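Local coordinates for protein putative acyl-CoA thioester hydrolase YbhC (PDB 3GRH) that is an outer membrane lipoprotein of the pectinesterase family, a putative thioesterase that does not bind pectin and has no pectinesterase activity, at residues P75-G80 with G86-T91; D97-K102 with K106-A111; A194-Q199 with L203-L208. All blocks are in the same frame, centred on the assembly; numbering follows the deposited sequence.

Contact 1: residues P75-G80 with G86-T91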
loop_
_atom_site.group_PDB
_atom_site.type_symbol
_atom_site.label_atom_id
_atom_site.label_comp_id
_atom_site.label_asym_id
_atom_site.label_seq_id
_atom_site.Cartn_x
_atom_site.Cartn_y
_atom_site.Cartn_z
ATOM N N PRO A 75 -21.858 12.830 -10.964
ATOM C CA PRO A 75 -21.307 12.778 -9.612
ATOM C C PRO A 75 -22.014 13.654 -8.591
ATOM O O PRO A 75 -22.781 14.536 -8.938
ATOM C CB PRO A 75 -19.891 13.284 -9.803
ATOM C CG PRO A 75 -19.968 14.120 -11.059
ATOM C CD PRO A 75 -21.007 13.550 -11.918
ATOM N N ASP A 76 -21.755 13.377 -7.318
ATOM C CA ASP A 76 -22.312 14.169 -6.240
ATOM C C ASP A 76 -21.599 15.494 -6.100
ATOM O O ASP A 76 -22.252 16.504 -5.766
ATOM C CB ASP A 76 -22.260 13.405 -4.921
ATOM C CG ASP A 76 -23.134 12.167 -4.944
ATOM O OD1 ASP A 76 -24.367 12.330 -4.885
ATOM O OD2 ASP A 76 -22.633 11.030 -5.025
ATOM N N PHE A 77 -20.293 15.465 -6.308
ATOM C CA PHE A 77 -19.434 16.631 -6.199
ATOM C C PHE A 77 -18.404 16.614 -7.306
ATOM O O PHE A 77 -18.029 15.566 -7.823
ATOM C CB PHE A 77 -18.701 16.617 -4.869
ATOM C CG PHE A 77 -19.613 16.557 -3.698
ATOM C CD1 PHE A 77 -20.223 17.709 -3.259
ATOM C CD2 PHE A 77 -19.940 15.359 -3.102
ATOM C CE1 PHE A 77 -21.138 17.690 -2.191
ATOM C CE2 PHE A 77 -20.815 15.329 -2.038
ATOM C CZ PHE A 77 -21.412 16.482 -1.583
ATOM N N VAL A 78 -18.035 17.837 -7.729
ATOM C CA VAL A 78 -17.012 18.020 -8.738
ATOM C C VAL A 78 -15.942 18.995 -8.284
ATOM O O VAL A 78 -16.270 20.146 -8.004
ATOM C CB VAL A 78 -17.553 18.537 -10.050
ATOM C CG1 VAL A 78 -16.418 18.572 -11.047
ATOM C CG2 VAL A 78 -18.680 17.618 -10.569
ATOM N N VAL A 79 -14.676 18.574 -8.305
ATOM C CA VAL A 79 -13.570 19.410 -7.893
ATOM C C VAL A 79 -12.872 19.846 -9.146
ATOM O O VAL A 79 -12.616 19.032 -10.062
ATOM C CB VAL A 79 -12.608 18.638 -6.975
ATOM C CG1 VAL A 79 -11.483 19.528 -6.582
ATOM C CG2 VAL A 79 -13.286 18.079 -5.724
ATOM N N GLY A 80 -12.556 21.138 -9.238
ATOM C CA GLY A 80 -11.986 21.657 -10.438
ATOM C C GLY A 80 -11.536 23.065 -10.228
ATOM O O GLY A 80 -11.660 23.611 -9.134
ATOM N N GLY A 86 -19.835 23.423 -13.676
ATOM C CA GLY A 86 -20.173 22.196 -12.999
ATOM C C GLY A 86 -19.305 21.937 -11.792
ATOM O O GLY A 86 -19.575 21.009 -11.044
ATOM N N VAL A 87 -18.263 22.747 -11.596
ATOM C CA VAL A 87 -17.392 22.606 -10.417
ATOM C C VAL A 87 -18.175 23.036 -9.186
ATOM O O VAL A 87 -18.849 24.097 -9.204
ATOM C CB VAL A 87 -16.114 23.467 -10.565
ATOM C CG1 VAL A 87 -15.373 23.570 -9.298
ATOM C CG2 VAL A 87 -15.220 22.922 -11.685
ATOM N N THR A 88 -18.108 22.201 -8.142
ATOM C CA THR A 88 -18.716 22.497 -6.849
ATOM C C THR A 88 -17.657 23.017 -5.862
ATOM O O THR A 88 -17.949 23.838 -5.018
ATOM C CB THR A 88 -19.518 21.251 -6.260
ATOM O OG1 THR A 88 -18.670 20.125 -6.081
ATOM C CG2 THR A 88 -20.608 20.795 -7.193
ATOM N N HIS A 89 -16.435 22.530 -5.959
ATOM C CA HIS A 89 -15.405 22.803 -4.962
ATOM C C HIS A 89 -14.055 22.951 -5.608
ATOM O O HIS A 89 -13.837 22.367 -6.640
ATOM C CB HIS A 89 -15.341 21.610 -4.035
ATOM C CG HIS A 89 -16.547 21.476 -3.175
ATOM N ND1 HIS A 89 -17.656 20.751 -3.556
ATOM C CD2 HIS A 89 -16.842 22.032 -1.987
ATOM C CE1 HIS A 89 -18.586 20.890 -2.629
ATOM N NE2 HIS A 89 -18.110 21.630 -1.654
ATOM N N THR A 90 -13.146 23.692 -5.024
ATOM C CA THR A 90 -11.825 23.917 -5.645
ATOM C C THR A 90 -10.710 23.137 -4.961
ATOM O O THR A 90 -9.545 23.154 -5.410
ATOM C CB THR A 90 -11.483 25.390 -5.689
ATOM O OG1 THR A 90 -11.635 25.917 -4.374
ATOM C CG2 THR A 90 -12.453 26.121 -6.672
ATOM N N THR A 91 -11.025 22.530 -3.839
ATOM C CA THR A 91 -10.068 21.643 -3.180
ATOM C C THR A 91 -10.750 20.343 -2.897
ATOM O O THR A 91 -11.967 20.262 -2.759
ATOM C CB THR A 91 -9.500 22.149 -1.828
ATOM O OG1 THR A 91 -10.492 22.115 -0.784
ATOM C CG2 THR A 91 -8.929 23.488 -1.961
#
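The backbones of V79 and H89 meet in a single beta bridge, CA to CA 4.8 Å, and the two chain directions differ by 77°. The protein is a right-handed parallel beta-helix, the fold of the pectinesterase family. Strand 77-79 is the outermost strand of one of its parallel sheets within this chain, and 86-91 lies in the loop that leads from it to helix 92-100. Beyond the bridge no regular sheet forms. V78 O takes two backbone N-H groups, from T88 N at 2.8 Å and from H89 N at 3.1 Å. The T88 donor lies in the carbonyl plane, while the H89 donor is tilted 25° from it. G80 N closes the bridge on H89 O at 3.1 Å.

T88 adds a side-chain bond. OG1 sits between its own backbone N and carbonyl carbon (chi1 60°), which turns it to V78 N, the donor, at 2.9 Å. The same OG1 pairs with H89 ND1 within the loop, which helps to set the turn of the imidazole. That ring lies obliquely to the F77 ring, with centroids 5.7 Å apart. A98 of helix 92-100 touches both rings, so the aromatic pair joins the strand to the helix that follows. On the other side of the strand, V78 sets CB, with CG2 beside it, against G86 O. At G86 any beta carbon would collide with the carbonyl oxygen of the residue before, so only glycine fits comfortably. V87 spreads its two methyls over G80, where a side chain would clash with CG2. T91 is the N-cap of helix 92-100, its OG1 bonded to A94 N. V79 CG1 packs on T91 C, 3.8 Å away.

Contact 2: residues D97-K102 with K106-A111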
loop_
_atom_site.group_PDB
_atom_site.type_symbol
_atom_site.label_atom_id
_atom_site.label_comp_id
_atom_site.label_asym_id
_atom_site.label_seq_id
_atom_site.Cartn_x
_atom_site.Cartn_y
_atom_site.Cartn_z
ATOM N N ASP A 97 -15.281 16.907 2.779
ATOM C CA ASP A 97 -16.061 17.434 3.860
ATOM C C ASP A 97 -17.520 17.576 3.520
ATOM O O ASP A 97 -18.332 17.189 4.330
ATOM C CB ASP A 97 -15.492 18.769 4.303
ATOM C CG ASP A 97 -14.125 18.687 4.945
ATOM O OD1 ASP A 97 -13.590 17.593 5.150
ATOM O OD2 ASP A 97 -13.537 19.773 5.304
ATOM N N ALA A 98 -17.851 18.037 2.308
ATOM C CA ALA A 98 -19.230 18.195 1.957
ATOM C C ALA A 98 -19.936 16.855 1.866
ATOM O O ALA A 98 -21.149 16.792 2.097
ATOM C CB ALA A 98 -19.393 18.943 0.621
ATOM N N ALA A 99 -19.197 15.824 1.480
ATOM C CA ALA A 99 -19.751 14.484 1.432
ATOM C C ALA A 99 -20.001 13.954 2.834
ATOM O O ALA A 99 -21.047 13.368 3.148
ATOM C CB ALA A 99 -18.793 13.537 0.675
ATOM N N ILE A 100 -19.032 14.131 3.699
ATOM C CA ILE A 100 -19.091 13.592 5.065
ATOM C C ILE A 100 -20.189 14.230 5.907
ATOM O O ILE A 100 -20.891 13.515 6.615
ATOM C CB ILE A 100 -17.757 13.745 5.786
ATOM C CG1 ILE A 100 -16.689 12.938 5.106
ATOM C CG2 ILE A 100 -17.901 13.302 7.289
ATOM C CD1 ILE A 100 -16.882 11.462 5.140
ATOM N N ILE A 101 -20.376 15.520 5.775
ATOM C CA ILE A 101 -21.399 16.233 6.610
ATOM C C ILE A 101 -22.801 15.710 6.345
ATOM O O ILE A 101 -23.701 15.955 7.155
ATOM C CB ILE A 101 -21.314 17.751 6.568
ATOM C CG1 ILE A 101 -21.474 18.326 5.174
ATOM C CG2 ILE A 101 -19.934 18.191 7.163
ATOM C CD1 ILE A 101 -21.780 19.868 5.094
ATOM N N LYS A 102 -23.052 15.066 5.221
ATOM C CA LYS A 102 -24.398 14.538 4.944
ATOM C C LYS A 102 -24.825 13.400 5.875
ATOM O O LYS A 102 -26.008 13.115 6.002
ATOM C CB LYS A 102 -24.479 14.042 3.516
ATOM C CG LYS A 102 -24.435 15.112 2.462
ATOM C CD LYS A 102 -24.865 14.456 1.203
ATOM C CE LYS A 102 -24.564 15.240 -0.049
ATOM N NZ LYS A 102 -24.803 14.282 -1.201
ATOM N N LYS A 106 -25.261 6.003 2.050
ATOM C CA LYS A 106 -25.119 5.825 0.631
ATOM C C LYS A 106 -23.755 6.275 0.185
ATOM O O LYS A 106 -23.195 7.249 0.683
ATOM C CB LYS A 106 -26.203 6.575 -0.133
ATOM C CG LYS A 106 -27.436 5.707 -0.385
ATOM C CD LYS A 106 -28.394 6.299 -1.466
ATOM C CE LYS A 106 -27.638 6.886 -2.722
ATOM N NZ LYS A 106 -27.457 5.790 -3.778
ATOM N N ARG A 107 -23.230 5.551 -0.797
ATOM C CA ARG A 107 -21.943 5.924 -1.393
ATOM C C ARG A 107 -22.018 7.255 -2.129
ATOM O O ARG A 107 -23.026 7.534 -2.860
ATOM C CB ARG A 107 -21.488 4.846 -2.388
ATOM C CG ARG A 107 -20.267 5.162 -3.050
ATOM C CD ARG A 107 -19.673 4.010 -3.858
ATOM N NE ARG A 107 -19.241 2.951 -2.984
ATOM C CZ ARG A 107 -18.106 2.982 -2.259
ATOM N NH1 ARG A 107 -17.294 4.008 -2.300
ATOM N NH2 ARG A 107 -17.869 2.007 -1.427
ATOM N N GLN A 108 -20.992 8.104 -1.944
ATOM C CA GLN A 108 -20.899 9.382 -2.629
ATOM C C GLN A 108 -19.737 9.423 -3.524
ATOM O O GLN A 108 -18.716 8.838 -3.193
ATOM C CB GLN A 108 -20.815 10.508 -1.654
ATOM C CG GLN A 108 -21.998 10.468 -0.813
ATOM C CD GLN A 108 -22.039 11.555 0.109
ATOM O OE1 GLN A 108 -22.475 12.648 -0.238
ATOM N NE2 GLN A 108 -21.651 11.280 1.331
ATOM N N TYR A 109 -19.923 10.065 -4.670
ATOM C CA TYR A 109 -18.948 10.112 -5.732
ATOM C C TYR A 109 -18.464 11.528 -5.959
ATOM O O TYR A 109 -19.280 12.427 -6.140
ATOM C CB TYR A 109 -19.589 9.610 -7.014
ATOM C CG TYR A 109 -19.942 8.153 -6.969
ATOM C CD1 TYR A 109 -19.068 7.223 -7.434
ATOM C CD2 TYR A 109 -21.195 7.746 -6.522
ATOM C CE1 TYR A 109 -19.379 5.900 -7.391
ATOM C CE2 TYR A 109 -21.525 6.377 -6.508
ATOM C CZ TYR A 109 -20.561 5.493 -6.920
ATOM O OH TYR A 109 -20.762 4.120 -6.989
ATOM N N ILE A 110 -17.140 11.693 -5.939
ATOM C CA ILE A 110 -16.487 12.969 -6.102
ATOM C C ILE A 110 -15.621 12.864 -7.324
ATOM O O ILE A 110 -14.675 12.093 -7.370
ATOM C CB ILE A 110 -15.624 13.341 -4.888
ATOM C CG1 ILE A 110 -16.477 13.424 -3.660
ATOM C CG2 ILE A 110 -14.910 14.711 -5.159
ATOM C CD1 ILE A 110 -15.687 13.460 -2.308
ATOM N N ALA A 111 -15.976 13.602 -8.357
ATOM C CA ALA A 111 -15.171 13.660 -9.606
ATOM C C ALA A 111 -14.145 14.737 -9.466
ATOM O O ALA A 111 -14.470 15.793 -8.926
ATOM C CB ALA A 111 -16.076 13.926 -10.831
#
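The Q108 side-chain amide binds A99 of helix 92-100 through NE2 and K102, just past that helix, through OE1. Helix 92-100 and strand 108-112 are the last two elements of the beta-alpha-beta unit 77-79, 92-100, 108-112, at the outer end of the parallel beta-helix. The helix packs against the end of the beta-helix, and the strand belongs to its wall.

Both ends of the amide carry the polar part. NE2 of Q108 donates to A99 O at 2.8 Å, with an N-H...O angle of 156°. It reaches this oxygen from above the carbonyl plane, 46° out of it, although A99 O lies near the plane of the amide. On the other end, Q108 OE1 accepts from K102 NZ at 3.0 Å. Both side chains run extended beyond CG and meet obliquely. The two bonds hold the buried amide from both ends and so fix its turn. The positive charge of K102 would probably polarise it, making NE2 a somewhat stronger donor.

The apolar part is small. The methyl of A99 points toward the strand and rests on the amide of Q108. It also faces I110, but more loosely. F77 of strand 77-79 touches A99, K102 and Q108, and I130 of strand 130-134 packs on A99. The extended stem of K102 also passes close to the amide, with CD 3.3 Å from Q108 OE1.

Contact 3: residues A194-Q199 with L203-L208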
loop_
_atom_site.group_PDB
_atom_site.type_symbol
_atom_site.label_atom_id
_atom_site.label_comp_id
_atom_site.label_asym_id
_atom_site.label_seq_id
_atom_site.Cartn_x
_atom_site.Cartn_y
_atom_site.Cartn_z
ATOM N N ALA A 194 1.578 11.361 5.602
ATOM C CA ALA A 194 0.784 11.063 4.409
ATOM C C ALA A 194 0.157 12.247 3.756
ATOM O O ALA A 194 -0.483 13.044 4.466
ATOM C CB ALA A 194 -0.318 9.941 4.711
ATOM N N VAL A 195 0.183 12.297 2.430
ATOM C CA VAL A 195 -0.540 13.342 1.670
ATOM C C VAL A 195 -2.024 13.017 1.677
ATOM O O VAL A 195 -2.857 13.873 1.871
ATOM C CB VAL A 195 0.008 13.452 0.216
ATOM C CG1 VAL A 195 -0.844 14.450 -0.586
ATOM C CG2 VAL A 195 1.508 13.827 0.245
ATOM N N PHE A 196 -2.357 11.769 1.365
ATOM C CA PHE A 196 -3.723 11.282 1.287
ATOM C C PHE A 196 -3.831 10.237 2.369
ATOM O O PHE A 196 -3.131 9.239 2.337
ATOM C CB PHE A 196 -3.989 10.668 -0.107
ATOM C CG PHE A 196 -5.379 10.468 -0.432
ATOM C CD1 PHE A 196 -6.021 11.250 -1.405
ATOM C CD2 PHE A 196 -6.118 9.568 0.222
ATOM C CE1 PHE A 196 -7.320 11.054 -1.700
ATOM C CE2 PHE A 196 -7.519 9.409 -0.056
ATOM C CZ PHE A 196 -8.069 10.176 -1.032
ATOM N N TRP A 197 -4.710 10.477 3.336
ATOM C CA TRP A 197 -4.919 9.542 4.457
ATOM C C TRP A 197 -6.378 9.306 4.615
ATOM O O TRP A 197 -7.156 10.203 4.797
ATOM C CB TRP A 197 -4.386 10.160 5.713
ATOM C CG TRP A 197 -4.598 9.442 6.989
ATOM C CD1 TRP A 197 -4.973 8.146 7.158
ATOM C CD2 TRP A 197 -4.391 9.964 8.320
ATOM N NE1 TRP A 197 -5.063 7.860 8.493
ATOM C CE2 TRP A 197 -4.765 8.970 9.215
ATOM C CE3 TRP A 197 -4.076 11.229 8.820
ATOM C CZ2 TRP A 197 -4.724 9.149 10.585
ATOM C CZ3 TRP A 197 -3.970 11.379 10.161
ATOM C CH2 TRP A 197 -4.313 10.380 11.029
ATOM N N SER A 198 -6.736 8.052 4.442
ATOM C CA SER A 198 -8.133 7.619 4.609
ATOM C C SER A 198 -8.321 6.642 5.721
ATOM O O SER A 198 -7.537 5.735 5.847
ATOM C CB SER A 198 -8.600 6.985 3.349
ATOM O OG SER A 198 -9.942 6.504 3.442
ATOM N N GLN A 199 -9.382 6.877 6.519
ATOM C CA GLN A 199 -9.897 5.858 7.408
ATOM C C GLN A 199 -11.265 5.384 6.966
ATOM O O GLN A 199 -11.981 4.688 7.708
ATOM C CB GLN A 199 -10.002 6.388 8.813
ATOM C CG GLN A 199 -8.677 6.876 9.327
ATOM C CD GLN A 199 -8.618 6.722 10.773
ATOM O OE1 GLN A 199 -9.579 7.065 11.488
ATOM N NE2 GLN A 199 -7.558 6.071 11.242
ATOM N N LEU A 203 -13.669 3.132 0.859
ATOM C CA LEU A 203 -13.016 4.110 -0.063
ATOM C C LEU A 203 -12.739 3.445 -1.378
ATOM O O LEU A 203 -12.243 2.330 -1.425
ATOM C CB LEU A 203 -11.715 4.552 0.542
ATOM C CG LEU A 203 -10.992 5.646 -0.254
ATOM C CD1 LEU A 203 -11.588 7.018 0.074
ATOM C CD2 LEU A 203 -9.469 5.550 0.122
ATOM N N GLN A 204 -13.035 4.166 -2.467
ATOM C CA GLN A 204 -12.677 3.761 -3.798
ATOM C C GLN A 204 -11.928 4.889 -4.443
ATOM O O GLN A 204 -12.371 6.014 -4.376
ATOM C CB GLN A 204 -13.942 3.499 -4.568
ATOM C CG GLN A 204 -14.648 2.267 -4.092
ATOM C CD GLN A 204 -15.937 1.981 -4.844
ATOM O OE1 GLN A 204 -16.513 2.795 -5.583
ATOM N NE2 GLN A 204 -16.451 0.774 -4.620
ATOM N N LEU A 205 -10.771 4.612 -5.020
ATOM C CA LEU A 205 -9.936 5.606 -5.760
ATOM C C LEU A 205 -9.700 5.090 -7.165
ATOM O O LEU A 205 -9.447 3.937 -7.345
ATOM C CB LEU A 205 -8.589 5.797 -5.108
ATOM C CG LEU A 205 -8.580 6.288 -3.699
ATOM C CD1 LEU A 205 -7.158 6.429 -3.176
ATOM C CD2 LEU A 205 -9.294 7.648 -3.509
ATOM N N GLN A 206 -9.893 5.944 -8.144
ATOM C CA GLN A 206 -9.701 5.546 -9.529
ATOM C C GLN A 206 -9.160 6.702 -10.373
ATOM O O GLN A 206 -9.683 7.810 -10.285
ATOM C CB GLN A 206 -10.993 5.025 -10.091
ATOM C CG GLN A 206 -10.861 4.496 -11.525
ATOM C CD GLN A 206 -12.041 3.702 -11.966
ATOM O OE1 GLN A 206 -13.012 4.279 -12.579
ATOM N NE2 GLN A 206 -12.025 2.409 -11.702
ATOM N N ASN A 207 -8.219 6.423 -11.280
ATOM C CA ASN A 207 -7.855 7.329 -12.341
ATOM C C ASN A 207 -7.310 8.651 -11.859
ATOM O O ASN A 207 -7.655 9.731 -12.311
ATOM C CB ASN A 207 -8.971 7.543 -13.370
ATOM C CG ASN A 207 -8.452 8.161 -14.646
ATOM O OD1 ASN A 207 -7.344 7.776 -15.139
ATOM N ND2 ASN A 207 -9.274 8.983 -15.277
ATOM N N LEU A 208 -6.353 8.588 -10.933
ATOM C CA LEU A 208 -5.693 9.763 -10.404
ATOM C C LEU A 208 -4.310 9.414 -9.896
ATOM O O LEU A 208 -3.940 8.262 -9.887
ATOM C CB LEU A 208 -6.464 10.461 -9.316
ATOM C CG LEU A 208 -7.089 9.642 -8.247
ATOM C CD1 LEU A 208 -6.055 9.238 -7.223
ATOM C CD2 LEU A 208 -8.203 10.363 -7.621
#
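F196 and S198 both hold their side chains opposite the backbone N (chi1 -165° and 178°), and this carries the ring and the hydroxyl across to L203 and L205. L203 has CG anti to N (chi1 -175°), whereas L205 has CG anti to its carbonyl carbon. In both cases a CD2 methyl reaches strand 196-198. The two strands lie in different walls of the parallel beta-helix, and their side chains meet in its interior.

L205 comes from the direction opposite to F196, and its CD2 touches F196 CZ at 3.7 Å. L205 CD1 lies 4.3 Å above one face of the F196 ring, offset toward the rim. L203 CD2 lies farther from this ring, 4.3 Å from F196 CE2, and packs more closely on S198. There it is 3.5 Å from OG and 3.6 Å from CB. At L203, an alanine would remove both methyls and is likely to open a gap beside S198, with a smaller loss next to the F196 ring. V123 of strand 115-123 packs on F196, S198 and L203, while L228 of strand 228-230 covers F196 and L205.

No hydrogen bond joins the two segments. S198 OG accepts from N200 N instead, just past its strand, so this buried oxygen has a local partner. Between these two segments the contact is van der Waals, and burial of its apolar groups probably supplies most of what it contributes.

Contacts 1 and 2 sit at the same end of the beta-helix and hold parts of one beta-alpha-beta unit: contact 1 its first strand and the following loop, contact 2 its helix and second strand. Probable backbone hydrogen bonds join them, V79 N to A111 O and F77 O to A111 N. Contact 1 is at the surface and made mostly by backbone hydrogen bonds. Contact 2 is buried and depends on one side-chain amide. Contact 3 is apolar and buried nearer the chain's centre. Contact 2 meets it where R107 packs on Q204. Contacts 1 and 3 do not touch: their nearest atoms are about 9 Å apart. Among these three, polar bonding is at the end and apolar packing farther in.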